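Local coordinates for protein rhizobiales Sp. Pch2 (Marine metagenome, PDB 6PB3) that is probably a TRIP13/Pch2-like AAA+ ATPase that remodels HORMA domain proteins and thereby regulates bacterial cGAS-like enzymes in immunity against bacteriophages, at residues A[224-238]-A[264-276]. Numbering follows the deposited sequence.
Sequences DRPNDAQRRAVITTT and YGFTFSDLTQRLI
Arg225 CG lies beside the backbone N, opposite the carbonyl carbon (chi1 -62°), and the chain runs extended to NE, carrying the guanidinium past Thr267 to the loop ahead of helix 268-283. Arg225 NH1 donates to Gly265 O at 2.9 Å, lying almost on the extension of that carbonyl, with the oxygen in the guanidinium plane. Thr267 CG2 sits over one face, 3.5 Å from Arg225 NH1, and Tyr264 CB over the opposite one; NH1 has a further acceptor in Thr304 O. Next along the chain, Pro226 lays its ring on Phe268: CB stands 3.9 Å from the ring centroid, a CH-pi contact over the face. Pro226 CG meets Leu271 CD1 at 3.8 Å. Further on, Val234 CG1 reaches Ile276 CD1 at 3.7 Å, and Thr238 OG1 touches the same methyl. Segments 228-238 and 268-276 run nearly parallel, 27° apart, with axes 11.0 Å apart at closest. Two waters stitch the loops together: one accepts from Phe268 N and gives a weak bond to Asp224 O, the other donates to Pro226 O and Phe266 O. Leaving edge strand 219-223 through 224-227, the chain enters C-terminal helices, the first packing here against helix 268-283, consistent with an AAA+ helical lid. Polar bonds concentrate at the loop end, where Asp270 OD2, 4.5 Å from Arg225 NH1, probably adds modest electrostatic attraction; the helices meet mainly through apolar side chains.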
loop_
_atom_site.group_PDB
_atom_site.type_symbol
_atom_site.label_atom_id
_atom_site.label_comp_id
_atom_site.label_asym_id
_atom_site.label_seq_id
_atom_site.Cartn_x
_atom_site.Cartn_y
_atom_site.Cartn_z
ATOM N N ASP A 224 -13.754 20.295 -4.460
ATOM C CA ASP A 224 -12.856 19.593 -5.346
ATOM C C ASP A 224 -12.447 20.553 -6.447
ATOM O O ASP A 224 -12.658 21.771 -6.347
ATOM C CB ASP A 224 -13.495 18.309 -5.880
ATOM C CG ASP A 224 -14.977 18.449 -6.123
ATOM O OD1 ASP A 224 -15.372 19.410 -6.811
ATOM O OD2 ASP A 224 -15.745 17.585 -5.638
ATOM N N ARG A 225 -11.845 20.002 -7.489
ATOM C CA ARG A 225 -11.167 20.817 -8.480
ATOM C C ARG A 225 -12.180 21.702 -9.204
ATOM O O ARG A 225 -13.240 21.215 -9.609
ATOM C CB ARG A 225 -10.406 19.897 -9.435
ATOM C CG ARG A 225 -9.340 19.087 -8.674
ATOM C CD ARG A 225 -8.420 18.206 -9.522
ATOM N NE ARG A 225 -7.529 17.439 -8.647
ATOM C CZ ARG A 225 -6.202 17.556 -8.602
ATOM N NH1 ARG A 225 -5.567 18.390 -9.414
ATOM N NH2 ARG A 225 -5.503 16.818 -7.750
ATOM N N PRO A 226 -11.918 23.000 -9.342
ATOM C CA PRO A 226 -12.915 23.890 -9.945
ATOM C C PRO A 226 -13.226 23.484 -11.373
ATOM O O PRO A 226 -12.334 23.105 -12.143
ATOM C CB PRO A 226 -12.241 25.270 -9.885
ATOM C CG PRO A 226 -10.803 24.983 -9.765
ATOM C CD PRO A 226 -10.722 23.736 -8.929
ATOM N N ASN A 227 -14.511 23.555 -11.714
ATOM C CA ASN A 227 -14.946 23.285 -13.073
ATOM C C ASN A 227 -14.716 24.530 -13.926
ATOM O O ASN A 227 -14.221 25.558 -13.447
ATOM C CB ASN A 227 -16.406 22.830 -13.089
ATOM C CG ASN A 227 -17.362 23.878 -12.522
ATOM O OD1 ASN A 227 -17.142 25.083 -12.646
ATOM N ND2 ASN A 227 -18.422 23.413 -11.886
ATOM N N ASP A 228 -15.084 24.447 -15.206
ATOM C CA ASP A 228 -14.761 25.535 -16.123
ATOM C C ASP A 228 -15.381 26.851 -15.670
ATOM O O ASP A 228 -14.732 27.900 -15.744
ATOM C CB ASP A 228 -15.197 25.173 -17.539
ATOM C CG ASP A 228 -14.451 23.957 -18.079
ATOM O OD1 ASP A 228 -14.262 22.981 -17.315
ATOM O OD2 ASP A 228 -14.063 23.970 -19.268
ATOM N N ALA A 229 -16.618 26.818 -15.161
ATOM C CA ALA A 229 -17.247 28.049 -14.692
ATOM C C ALA A 229 -16.500 28.617 -13.496
ATOM O O ALA A 229 -16.246 29.825 -13.426
ATOM C CB ALA A 229 -18.718 27.807 -14.343
ATOM N N GLN A 230 -16.128 27.757 -12.547
ATOM C CA GLN A 230 -15.404 28.234 -11.370
ATOM C C GLN A 230 -14.022 28.759 -11.736
ATOM O O GLN A 230 -13.571 29.768 -11.179
ATOM C CB GLN A 230 -15.309 27.126 -10.324
ATOM C CG GLN A 230 -16.692 26.760 -9.768
ATOM C CD GLN A 230 -16.697 25.449 -9.007
ATOM O OE1 GLN A 230 -16.112 24.457 -9.441
ATOM N NE2 GLN A 230 -17.365 25.440 -7.865
ATOM N N ARG A 231 -13.336 28.099 -12.673
ATOM C CA ARG A 231 -12.046 28.614 -13.114
ATOM C C ARG A 231 -12.219 29.945 -13.828
ATOM O O ARG A 231 -11.417 30.866 -13.643
ATOM C CB ARG A 231 -11.337 27.594 -14.015
ATOM C CG ARG A 231 -11.051 26.281 -13.308
ATOM C CD ARG A 231 -9.950 25.503 -14.002
ATOM N NE ARG A 231 -10.243 25.303 -15.415
ATOM C CZ ARG A 231 -11.154 24.447 -15.859
ATOM N NH1 ARG A 231 -11.866 23.723 -14.995
ATOM N NH2 ARG A 231 -11.360 24.318 -17.161
ATOM N N ARG A 232 -13.274 30.067 -14.633
ATOM C CA ARG A 232 -13.563 31.331 -15.298
ATOM C C ARG A 232 -13.769 32.458 -14.290
ATOM O O ARG A 232 -13.255 33.565 -14.479
ATOM C CB ARG A 232 -14.796 31.178 -16.192
ATOM C CG ARG A 232 -14.912 32.237 -17.280
ATOM C CD ARG A 232 -16.224 32.125 -18.051
ATOM N NE ARG A 232 -16.828 30.805 -17.899
ATOM C CZ ARG A 232 -16.693 29.814 -18.771
ATOM N NH1 ARG A 232 -15.981 29.991 -19.870
ATOM N NH2 ARG A 232 -17.280 28.651 -18.550
ATOM N N ALA A 233 -14.504 32.196 -13.203
ATOM C CA ALA A 233 -14.797 33.266 -12.245
ATOM C C ALA A 233 -13.534 33.737 -11.530
ATOM O O ALA A 233 -13.323 34.945 -11.364
ATOM C CB ALA A 233 -15.854 32.813 -11.227
ATOM N N VAL A 234 -12.677 32.807 -11.105
ATOM C CA VAL A 234 -11.430 33.213 -10.462
ATOM C C VAL A 234 -10.585 34.040 -11.420
ATOM O O VAL A 234 -10.032 35.082 -11.050
ATOM C CB VAL A 234 -10.655 31.982 -9.967
ATOM C CG1 VAL A 234 -9.278 32.412 -9.468
ATOM C CG2 VAL A 234 -11.436 31.251 -8.871
ATOM N N ILE A 235 -10.493 33.601 -12.671
ATOM C CA ILE A 235 -9.590 34.246 -13.618
ATOM C C ILE A 235 -10.138 35.608 -14.040
ATOM O O ILE A 235 -9.423 36.620 -14.029
ATOM C CB ILE A 235 -9.349 33.316 -14.820
ATOM C CG1 ILE A 235 -8.570 32.076 -14.361
ATOM C CG2 ILE A 235 -8.602 34.050 -15.925
ATOM C CD1 ILE A 235 -8.696 30.928 -15.291
ATOM N N THR A 236 -11.417 35.651 -14.407
ATOM C CA THR A 236 -12.050 36.909 -14.793
ATOM C C THR A 236 -11.989 37.932 -13.661
ATOM O O THR A 236 -11.534 39.065 -13.858
ATOM C CB THR A 236 -13.498 36.649 -15.209
ATOM O OG1 THR A 236 -13.521 35.750 -16.329
ATOM C CG2 THR A 236 -14.189 37.956 -15.588
ATOM N N THR A 237 -12.444 37.548 -12.464
ATOM C CA THR A 237 -12.425 38.477 -11.335
ATOM C C THR A 237 -11.017 38.992 -11.057
ATOM O O THR A 237 -10.820 40.190 -10.821
ATOM C CB THR A 237 -12.987 37.809 -10.083
ATOM O OG1 THR A 237 -14.347 37.414 -10.320
ATOM C CG2 THR A 237 -12.945 38.773 -8.908
ATOM N N THR A 238 -10.020 38.103 -11.080
ATOM C CA THR A 238 -8.653 38.549 -10.822
ATOM C C THR A 238 -8.142 39.454 -11.938
ATOM O O THR A 238 -7.452 40.447 -11.675
ATOM C CB THR A 238 -7.728 37.344 -10.642
ATOM O OG1 THR A 238 -8.213 36.530 -9.564
ATOM C CG2 THR A 238 -6.331 37.802 -10.314
ATOM N N TYR A 264 -6.798 15.483 -15.062
ATOM C CA TYR A 264 -7.312 16.287 -13.962
ATOM C C TYR A 264 -6.867 17.734 -14.152
ATOM O O TYR A 264 -5.809 18.002 -14.724
ATOM C CB TYR A 264 -6.825 15.748 -12.606
ATOM C CG TYR A 264 -5.337 15.463 -12.570
ATOM C CD1 TYR A 264 -4.423 16.486 -12.344
ATOM C CD2 TYR A 264 -4.843 14.173 -12.760
ATOM C CE1 TYR A 264 -3.067 16.239 -12.311
ATOM C CE2 TYR A 264 -3.480 13.919 -12.728
ATOM C CZ TYR A 264 -2.597 14.959 -12.504
ATOM O OH TYR A 264 -1.242 14.725 -12.467
ATOM N N GLY A 265 -7.683 18.672 -13.684
ATOM C CA GLY A 265 -7.389 20.084 -13.827
ATOM C C GLY A 265 -6.720 20.676 -12.596
ATOM O O GLY A 265 -6.357 19.978 -11.649
ATOM N N PHE A 266 -6.545 22.001 -12.625
ATOM C CA PHE A 266 -6.000 22.705 -11.470
ATOM C C PHE A 266 -6.934 22.581 -10.266
ATOM O O PHE A 266 -8.161 22.558 -10.399
ATOM C CB PHE A 266 -5.797 24.194 -11.777
ATOM C CG PHE A 266 -4.557 24.515 -12.569
ATOM C CD1 PHE A 266 -4.147 23.711 -13.607
ATOM C CD2 PHE A 266 -3.825 25.660 -12.285
ATOM C CE1 PHE A 266 -3.009 24.032 -14.351
ATOM C CE2 PHE A 266 -2.701 25.985 -13.012
ATOM C CZ PHE A 266 -2.285 25.166 -14.047
ATOM N N THR A 267 -6.344 22.514 -9.077
ATOM C CA THR A 267 -7.103 22.739 -7.861
ATOM C C THR A 267 -7.339 24.237 -7.675
ATOM O O THR A 267 -6.832 25.070 -8.431
ATOM C CB THR A 267 -6.372 22.169 -6.642
ATOM O OG1 THR A 267 -5.165 22.903 -6.405
ATOM C CG2 THR A 267 -5.998 20.689 -6.851
ATOM N N PHE A 268 -8.150 24.570 -6.663
ATOM C CA PHE A 268 -8.315 25.965 -6.263
ATOM C C PHE A 268 -6.989 26.539 -5.784
ATOM O O PHE A 268 -6.653 27.693 -6.076
ATOM C CB PHE A 268 -9.376 26.080 -5.150
ATOM C CG PHE A 268 -10.825 26.056 -5.643
ATOM C CD1 PHE A 268 -11.356 27.135 -6.338
ATOM C CD2 PHE A 268 -11.645 24.972 -5.371
ATOM C CE1 PHE A 268 -12.693 27.126 -6.766
ATOM C CE2 PHE A 268 -12.999 24.954 -5.793
ATOM C CZ PHE A 268 -13.510 26.036 -6.499
ATOM N N SER A 269 -6.234 25.747 -5.021
ATOM C CA SER A 269 -4.885 26.133 -4.610
ATOM C C SER A 269 -3.979 26.409 -5.803
ATOM O O SER A 269 -3.238 27.399 -5.808
ATOM C CB SER A 269 -4.280 25.033 -3.748
ATOM O OG SER A 269 -2.998 25.420 -3.320
ATOM N N ASP A 270 -3.974 25.516 -6.801
ATOM C CA ASP A 270 -3.168 25.766 -7.998
ATOM C C ASP A 270 -3.506 27.113 -8.637
ATOM O O ASP A 270 -2.624 27.779 -9.191
ATOM C CB ASP A 270 -3.358 24.636 -9.014
ATOM C CG ASP A 270 -2.824 23.284 -8.510
ATOM O OD1 ASP A 270 -1.970 23.269 -7.583
ATOM O OD2 ASP A 270 -3.234 22.234 -9.067
ATOM N N LEU A 271 -4.766 27.550 -8.557
ATOM C CA LEU A 271 -5.079 28.855 -9.134
ATOM C C LEU A 271 -4.600 29.990 -8.234
ATOM O O LEU A 271 -3.988 30.949 -8.710
ATOM C CB LEU A 271 -6.585 28.979 -9.403
ATOM C CG LEU A 271 -7.165 28.055 -10.483
ATOM C CD1 LEU A 271 -8.689 28.090 -10.476
ATOM C CD2 LEU A 271 -6.614 28.433 -11.863
ATOM N N THR A 272 -4.888 29.914 -6.935
ATOM C CA THR A 272 -4.717 31.077 -6.069
ATOM C C THR A 272 -3.311 31.184 -5.507
ATOM O O THR A 272 -2.819 32.298 -5.317
ATOM C CB THR A 272 -5.729 31.052 -4.911
ATOM O OG1 THR A 272 -5.568 29.854 -4.129
ATOM C CG2 THR A 272 -7.180 31.111 -5.426
ATOM N N GLN A 273 -2.648 30.055 -5.240
ATOM C CA GLN A 273 -1.319 30.071 -4.631
ATOM C C GLN A 273 -0.181 29.839 -5.620
ATOM O O GLN A 273 0.991 30.007 -5.240
ATOM C CB GLN A 273 -1.249 29.021 -3.511
ATOM C CG GLN A 273 -2.251 29.290 -2.341
ATOM C CD GLN A 273 -2.165 28.207 -1.279
ATOM O OE1 GLN A 273 -2.743 27.136 -1.432
ATOM N NE2 GLN A 273 -1.410 28.463 -0.225
ATOM N N ARG A 274 -0.472 29.448 -6.864
ATOM C CA ARG A 274 0.592 29.288 -7.857
ATOM C C ARG A 274 0.357 30.152 -9.085
ATOM O O ARG A 274 1.166 31.043 -9.360
ATOM C CB ARG A 274 0.749 27.811 -8.262
ATOM C CG ARG A 274 1.034 26.861 -7.087
ATOM C CD ARG A 274 0.912 25.382 -7.477
ATOM N NE ARG A 274 1.890 24.978 -8.492
ATOM C CZ ARG A 274 1.704 23.977 -9.350
ATOM N NH1 ARG A 274 0.566 23.279 -9.325
ATOM N NH2 ARG A 274 2.649 23.672 -10.237
ATOM N N LEU A 275 -0.745 29.942 -9.812
ATOM C CA LEU A 275 -0.870 30.568 -11.121
ATOM C C LEU A 275 -1.069 32.072 -10.993
ATOM O O LEU A 275 -0.415 32.853 -11.688
ATOM C CB LEU A 275 -2.017 29.946 -11.911
ATOM C CG LEU A 275 -2.345 30.644 -13.229
ATOM C CD1 LEU A 275 -1.195 30.603 -14.239
ATOM C CD2 LEU A 275 -3.606 30.042 -13.824
ATOM N N ILE A 276 -1.976 32.503 -10.115
ATOM C CA ILE A 276 -2.239 33.941 -9.977
ATOM C C ILE A 276 -0.982 34.707 -9.561
ATOM O O ILE A 276 -0.610 35.664 -10.257
ATOM C CB ILE A 276 -3.432 34.186 -9.047
ATOM C CG1 ILE A 276 -4.759 33.903 -9.777
ATOM C CG2 ILE A 276 -3.416 35.639 -8.535
ATOM C CD1 ILE A 276 -5.944 33.797 -8.834
HETATM O O HOH W 1 -9.562 22.295 -5.576
HETATM O O HOH W 2 -9.815 22.077 -12.481
#